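Local coordinates for protein beta-1,3-glucosyltransferase (Paecilomyces sp. J18, PDB 5JVV) that is a beta-1,3-glucosyltransferase, a carbohydrate-active enzyme with a beta-sandwich fold probably related to the GH16 family, at residues T125-N129 with T170-Y174; W190-I195 with D231-K237. One frame throughout, in Å; residues are numbered along the deposited sequence.

Both contacts join loops of a beta-sandwich, and they come one after the other along the chain. Their centres are about 26 Å apart and their nearest atoms about 11 Å, so they do not touch. Strand 116-121 connects them. In contact 1 the Asn-129 side chain bonds to the backbone of this strand at Ile-119 and Glu-121, while contact 2 packs against Ile-117. Strand 116-121 reads EIDIIE, which matches the active-site signature of GH16 relatives, so contact 1 probably lies beside the active-site strand. Contact 2 closes one margin of the core between the two sheets. A disulfide lies near each: Cys-98 to Cys-262 by contact 1, Cys-139 to Cys-230 by contact 2.

Contact 1 of 2, residues T125-N129 with T170-Y174; sequences TQSQN and TPGSY
Ser-173 and Asn-129 form the direct hydrogen bond of this contact. The backbone N of Asn-129 donates to Ser-173 OG over 3.0 Å, and the bond is nearly straight at 171°. The hydroxyl in turn donates to Thr-170 O at 2.6 Å, in the carbonyl plane. A chi1 of 61° turns OG back toward that carbonyl. OG is thus gripped by one donor and one acceptor. Thr-170 to Ser-173 is a type II turn, with Gly-172 at the position of positive phi.

Water adds a second link. One molecule donates to Ser-127 O and accepts from Gly-172 N, each at 3.0 Å. Ser-127 O and Tyr-174 O are both acceptors and lie near each other; Ser-177 OG bonds to Tyr-174 O and weakly to Ser-127 O.

The van der Waals part centres on Tyr-174, which packs on the backbone of 125-129. Its CB lies 3.2 Å from Asn-129 N. Gln-126 borders the ring: its O meets the edge at CD2, 3.2 Å away, and its CG lies over one face toward the rim. Gln-126 O also accepts from Ser-96 OG. The Gln-126 chain is extended, and its NE2 donates to Gln-128 O at 2.8 Å.

The amide plane of Asn-129 is turned 10° from the plane of the Tyr-174 ring. Its ND2 donates to Ile-119 O and its OD1 accepts from Glu-121 N. Gln-128 NE2 reaches Gly-169 O.

The arrangement is a loop-to-loop junction at the end of the antiparallel strands 130-134 and 165-168, with a type II turn leading into helix 175-180.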
loop_
_atom_site.group_PDB
_atom_site.type_symbol
_atom_site.label_atom_id
_atom_site.label_comp_id
_atom_site.label_asym_id
_atom_site.label_seq_id
_atom_site.Cartn_x
_atom_site.Cartn_y
_atom_site.Cartn_z
ATOM N N THR A 125 6.441 6.467 11.405
ATOM C CA THR A 125 7.093 7.604 10.754
ATOM C C THR A 125 8.097 7.214 9.669
ATOM O O THR A 125 8.992 7.999 9.329
ATOM C CB THR A 125 7.785 8.495 11.788
ATOM O OG1 THR A 125 8.723 7.700 12.523
ATOM C CG2 THR A 125 6.761 9.091 12.754
ATOM N N GLN A 126 7.935 6.012 9.121
ATOM C CA GLN A 126 8.759 5.531 8.015
ATOM C C GLN A 126 8.818 6.563 6.888
ATOM O O GLN A 126 7.839 7.255 6.628
ATOM C CB GLN A 126 8.137 4.242 7.498
ATOM C CG GLN A 126 8.954 3.480 6.499
ATOM C CD GLN A 126 8.388 2.104 6.277
ATOM O OE1 GLN A 126 7.938 1.439 7.224
ATOM N NE2 GLN A 126 8.398 1.660 5.033
ATOM N N SER A 127 9.965 6.658 6.215
ATOM C CA SER A 127 10.150 7.669 5.176
ATOM C C SER A 127 10.442 7.094 3.792
ATOM O O SER A 127 10.344 7.817 2.790
ATOM C CB SER A 127 11.260 8.642 5.573
ATOM O OG SER A 127 12.465 7.947 5.814
ATOM N N GLN A 128 10.818 5.822 3.734
ATOM C CA GLN A 128 11.100 5.175 2.451
ATOM C C GLN A 128 10.199 3.955 2.308
ATOM O O GLN A 128 9.952 3.256 3.286
ATOM C CB GLN A 128 12.585 4.783 2.357
ATOM C CG GLN A 128 13.538 5.985 2.344
ATOM C CD GLN A 128 15.012 5.602 2.411
ATOM O OE1 GLN A 128 15.761 6.129 3.236
ATOM N NE2 GLN A 128 15.438 4.704 1.531
ATOM N N ASN A 129 9.706 3.695 1.101
ATOM C CA ASN A 129 8.775 2.582 0.898
ATOM C C ASN A 129 9.405 1.228 1.182
ATOM O O ASN A 129 10.606 1.044 0.991
ATOM C CB ASN A 129 8.252 2.594 -0.541
ATOM C CG ASN A 129 7.107 1.610 -0.766
ATOM O OD1 ASN A 129 6.319 1.334 0.148
ATOM N ND2 ASN A 129 7.009 1.083 -1.980
ATOM N N THR A 170 13.688 4.032 -2.576
ATOM C CA THR A 170 14.608 5.159 -2.510
ATOM C C THR A 170 13.961 6.368 -1.812
ATOM O O THR A 170 12.754 6.357 -1.542
ATOM C CB THR A 170 15.096 5.508 -3.922
ATOM O OG1 THR A 170 13.975 5.536 -4.814
ATOM C CG2 THR A 170 16.092 4.463 -4.412
ATOM N N PRO A 171 14.759 7.400 -1.476
ATOM C CA PRO A 171 14.169 8.593 -0.851
ATOM C C PRO A 171 13.014 9.209 -1.637
ATOM O O PRO A 171 13.059 9.298 -2.869
ATOM C CB PRO A 171 15.342 9.570 -0.809
ATOM C CG PRO A 171 16.530 8.694 -0.641
ATOM C CD PRO A 171 16.234 7.423 -1.397
ATOM N N GLY A 172 11.986 9.642 -0.914
ATOM C CA GLY A 172 10.841 10.283 -1.526
ATOM C C GLY A 172 9.754 9.315 -1.952
ATOM O O GLY A 172 8.734 9.729 -2.506
ATOM N N SER A 173 9.955 8.027 -1.669
ATOM C CA SER A 173 9.053 7.003 -2.189
ATOM C C SER A 173 7.893 6.658 -1.258
ATOM O O SER A 173 7.050 5.824 -1.608
ATOM C CB SER A 173 9.829 5.739 -2.560
ATOM O OG SER A 173 10.481 5.172 -1.433
ATOM N N TYR A 174 7.833 7.298 -0.090
ATOM C CA TYR A 174 6.809 6.949 0.894
ATOM C C TYR A 174 6.432 8.124 1.795
ATOM O O TYR A 174 7.255 8.995 2.082
ATOM C CB TYR A 174 7.303 5.765 1.748
ATOM C CG TYR A 174 6.355 5.306 2.844
ATOM C CD1 TYR A 174 5.503 4.230 2.642
ATOM C CD2 TYR A 174 6.325 5.943 4.087
ATOM C CE1 TYR A 174 4.632 3.802 3.640
ATOM C CE2 TYR A 174 5.448 5.535 5.092
ATOM C CZ TYR A 174 4.611 4.454 4.851
ATOM O OH TYR A 174 3.750 4.026 5.828
HETATM O O HOH W 1 12.603 9.651 2.051
#

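Contact 2 of 2, residues W190-I195 with D231-K237; sequences WTDEFI and DIGKEFK
Gly-233 fits into a hollow formed by the backbone of Thr-191 and Asp-192 and the indole of Trp-190. With no side chain in the way, its CA comes within 3.1 Å of Thr-191 O in a CA-H...O contact. The indole edge closes the hollow. Trp-190 NE1 donates to Gly-233 O at 3.0 Å and 169°, in the ring plane and on a lone pair of the carbonyl. Asp-192 O faces the start of the 3-10 segment 232-234 and takes weak bonds from Gly-233 N, 2.9 Å long, and from Lys-234 N.

Ile-195 CD1 is a bump that fits between Ile-232 CG2, at 3.8 Å, and Phe-236 CE2, at 3.7 Å. With chi1 at -74°, CG1 lies beside the backbone N of Ile-195 and carries CD1 into that notch. Further along, Phe-236 CB presses on Trp-190 CZ2 at 3.7 Å. Leu-133 and Ile-117 complete this apolar patch.

On the outer side the Lys-234 chain runs past Asp-192, its CE 3.6 Å from Asp-192 OD2. The lysine NZ stays beyond salt-bridge distance. Asp-192 OD1 is bonded to His-83, which also stacks on Trp-190.

Thr-191 OG1 accepts from Phe-194 N, an ST motif. It lies in the tight connection of the beta-hairpin 184-190/195-201, which the backbone bond from Thr-191 N to Phe-194 O spans. Against this connection the 3-10 turn closes the margin of the sandwich core.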
loop_
_atom_site.group_PDB
_atom_site.type_symbol
_atom_site.label_atom_id
_atom_site.label_comp_id
_atom_site.label_asym_id
_atom_site.label_seq_id
_atom_site.Cartn_x
_atom_site.Cartn_y
_atom_site.Cartn_z
ATOM N N TRP A 190 3.844 -7.750 -14.000
ATOM C CA TRP A 190 3.755 -9.108 -13.452
ATOM C C TRP A 190 3.771 -10.114 -14.605
ATOM O O TRP A 190 2.869 -10.114 -15.446
ATOM C CB TRP A 190 2.463 -9.200 -12.627
ATOM C CG TRP A 190 1.999 -10.561 -12.143
ATOM C CD1 TRP A 190 2.676 -11.750 -12.182
ATOM C CD2 TRP A 190 0.732 -10.840 -11.533
ATOM N NE1 TRP A 190 1.898 -12.750 -11.632
ATOM C CE2 TRP A 190 0.699 -12.215 -11.235
ATOM C CE3 TRP A 190 -0.379 -10.056 -11.215
ATOM C CZ2 TRP A 190 -0.403 -12.823 -10.638
ATOM C CZ3 TRP A 190 -1.473 -10.654 -10.616
ATOM C CH2 TRP A 190 -1.479 -12.028 -10.336
ATOM N N THR A 191 4.815 -10.945 -14.656
ATOM C CA THR A 191 4.929 -12.008 -15.663
ATOM C C THR A 191 5.140 -13.322 -14.932
ATOM O O THR A 191 5.205 -13.323 -13.711
ATOM C CB THR A 191 6.116 -11.781 -16.620
ATOM O OG1 THR A 191 7.349 -11.994 -15.917
ATOM C CG2 THR A 191 6.090 -10.381 -17.196
ATOM N N ASP A 192 5.251 -14.434 -15.654
ATOM C CA ASP A 192 5.482 -15.714 -14.992
ATOM C C ASP A 192 6.764 -15.651 -14.171
ATOM O O ASP A 192 6.833 -16.181 -13.059
ATOM C CB ASP A 192 5.627 -16.844 -16.017
ATOM C CG ASP A 192 4.295 -17.408 -16.483
ATOM O OD1 ASP A 192 3.257 -17.131 -15.850
ATOM O OD2 ASP A 192 4.294 -18.155 -17.489
ATOM N N GLU A 193 7.776 -14.993 -14.722
ATOM C CA GLU A 193 9.115 -15.047 -14.147
ATOM C C GLU A 193 9.356 -14.034 -13.039
ATOM O O GLU A 193 10.167 -14.276 -12.140
ATOM C CB GLU A 193 10.152 -14.860 -15.250
ATOM C CG GLU A 193 10.198 -16.030 -16.216
ATOM C CD GLU A 193 10.803 -15.668 -17.560
ATOM O OE1 GLU A 193 11.233 -14.507 -17.739
ATOM O OE2 GLU A 193 10.841 -16.550 -18.443
ATOM N N PHE A 194 8.674 -12.893 -13.098
ATOM C CA PHE A 194 8.985 -11.827 -12.158
ATOM C C PHE A 194 7.831 -10.880 -11.869
ATOM O O PHE A 194 6.858 -10.801 -12.620
ATOM C CB PHE A 194 10.211 -11.027 -12.635
ATOM C CG PHE A 194 10.057 -10.395 -14.003
ATOM C CD1 PHE A 194 9.247 -9.276 -14.190
ATOM C CD2 PHE A 194 10.764 -10.891 -15.085
ATOM C CE1 PHE A 194 9.122 -8.692 -15.440
ATOM C CE2 PHE A 194 10.651 -10.305 -16.341
ATOM C CZ PHE A 194 9.822 -9.208 -16.514
ATOM N N ILE A 195 7.952 -10.177 -10.750
ATOM C CA ILE A 195 7.150 -8.994 -10.491
ATOM C C ILE A 195 8.125 -7.841 -10.331
ATOM O O ILE A 195 9.027 -7.888 -9.491
ATOM C CB ILE A 195 6.282 -9.165 -9.227
ATOM C CG1 ILE A 195 5.123 -10.111 -9.544
ATOM C CG2 ILE A 195 5.739 -7.821 -8.762
ATOM C CD1 ILE A 195 4.560 -10.796 -8.336
ATOM N N ASP A 231 9.799 -19.099 -10.320
ATOM C CA ASP A 231 9.017 -18.232 -11.191
ATOM C C ASP A 231 8.057 -17.443 -10.302
ATOM O O ASP A 231 6.968 -17.911 -9.970
ATOM C CB ASP A 231 8.281 -19.043 -12.265
ATOM C CG ASP A 231 9.200 -19.469 -13.411
ATOM O OD1 ASP A 231 10.272 -18.853 -13.594
ATOM O OD2 ASP A 231 8.841 -20.420 -14.137
ATOM N N ILE A 232 8.491 -16.247 -9.907
ATOM C CA ILE A 232 7.796 -15.427 -8.913
ATOM C C ILE A 232 6.318 -15.198 -9.254
ATOM O O ILE A 232 5.441 -15.271 -8.391
ATOM C CB ILE A 232 8.513 -14.055 -8.766
ATOM C CG1 ILE A 232 9.834 -14.195 -7.997
ATOM C CG2 ILE A 232 7.623 -13.031 -8.080
ATOM C CD1 ILE A 232 9.672 -14.457 -6.501
ATOM N N GLY A 233 6.039 -14.920 -10.523
ATOM C CA GLY A 233 4.677 -14.586 -10.912
ATOM C C GLY A 233 3.723 -15.767 -10.962
ATOM O O GLY A 233 2.504 -15.575 -11.034
ATOM N N LYS A 234 4.261 -16.988 -10.930
ATOM C CA LYS A 234 3.421 -18.181 -10.900
ATOM C C LYS A 234 3.013 -18.523 -9.471
ATOM O O LYS A 234 2.219 -19.438 -9.235
ATOM C CB LYS A 234 4.137 -19.379 -11.532
ATOM C CG LYS A 234 4.276 -19.333 -13.041
ATOM C CD LYS A 234 4.795 -20.683 -13.542
ATOM C CE LYS A 234 5.134 -20.660 -15.017
ATOM N NZ LYS A 234 5.436 -22.041 -15.511
ATOM N N GLU A 235 3.555 -17.777 -8.515
ATOM C CA GLU A 235 3.191 -17.948 -7.111
ATOM C C GLU A 235 1.837 -17.361 -6.753
ATOM O O GLU A 235 1.330 -17.579 -5.648
ATOM C CB GLU A 235 4.250 -17.313 -6.209
ATOM C CG GLU A 235 5.585 -18.021 -6.239
ATOM C CD GLU A 235 5.535 -19.424 -5.639
ATOM O OE1 GLU A 235 6.246 -20.310 -6.161
ATOM O OE2 GLU A 235 4.797 -19.636 -4.651
ATOM N N PHE A 236 1.257 -16.610 -7.681
ATOM C CA PHE A 236 0.028 -15.885 -7.403
ATOM C C PHE A 236 -1.084 -16.222 -8.377
ATOM O O PHE A 236 -0.885 -16.222 -9.597
ATOM C CB PHE A 236 0.305 -14.373 -7.401
ATOM C CG PHE A 236 1.364 -13.971 -6.421
ATOM C CD1 PHE A 236 1.064 -13.864 -5.074
ATOM C CD2 PHE A 236 2.670 -13.746 -6.835
ATOM C CE1 PHE A 236 2.052 -13.532 -4.148
ATOM C CE2 PHE A 236 3.660 -13.397 -5.915
ATOM C CZ PHE A 236 3.345 -13.292 -4.574
ATOM N N LYS A 237 -2.249 -16.525 -7.833
ATOM C CA LYS A 237 -3.465 -16.596 -8.583
ATOM C C LYS A 237 -4.009 -15.195 -8.886
ATOM O O LYS A 237 -3.472 -14.293 -8.402
ATOM C CB LYS A 237 -4.445 -17.399 -7.820
ATOM C CG LYS A 237 -3.914 -18.777 -7.810
ATOM C CD LYS A 237 -4.715 -19.673 -6.996
ATOM C CE LYS A 237 -4.233 -21.068 -7.230
ATOM N NZ LYS A 237 -5.242 -21.684 -6.441
#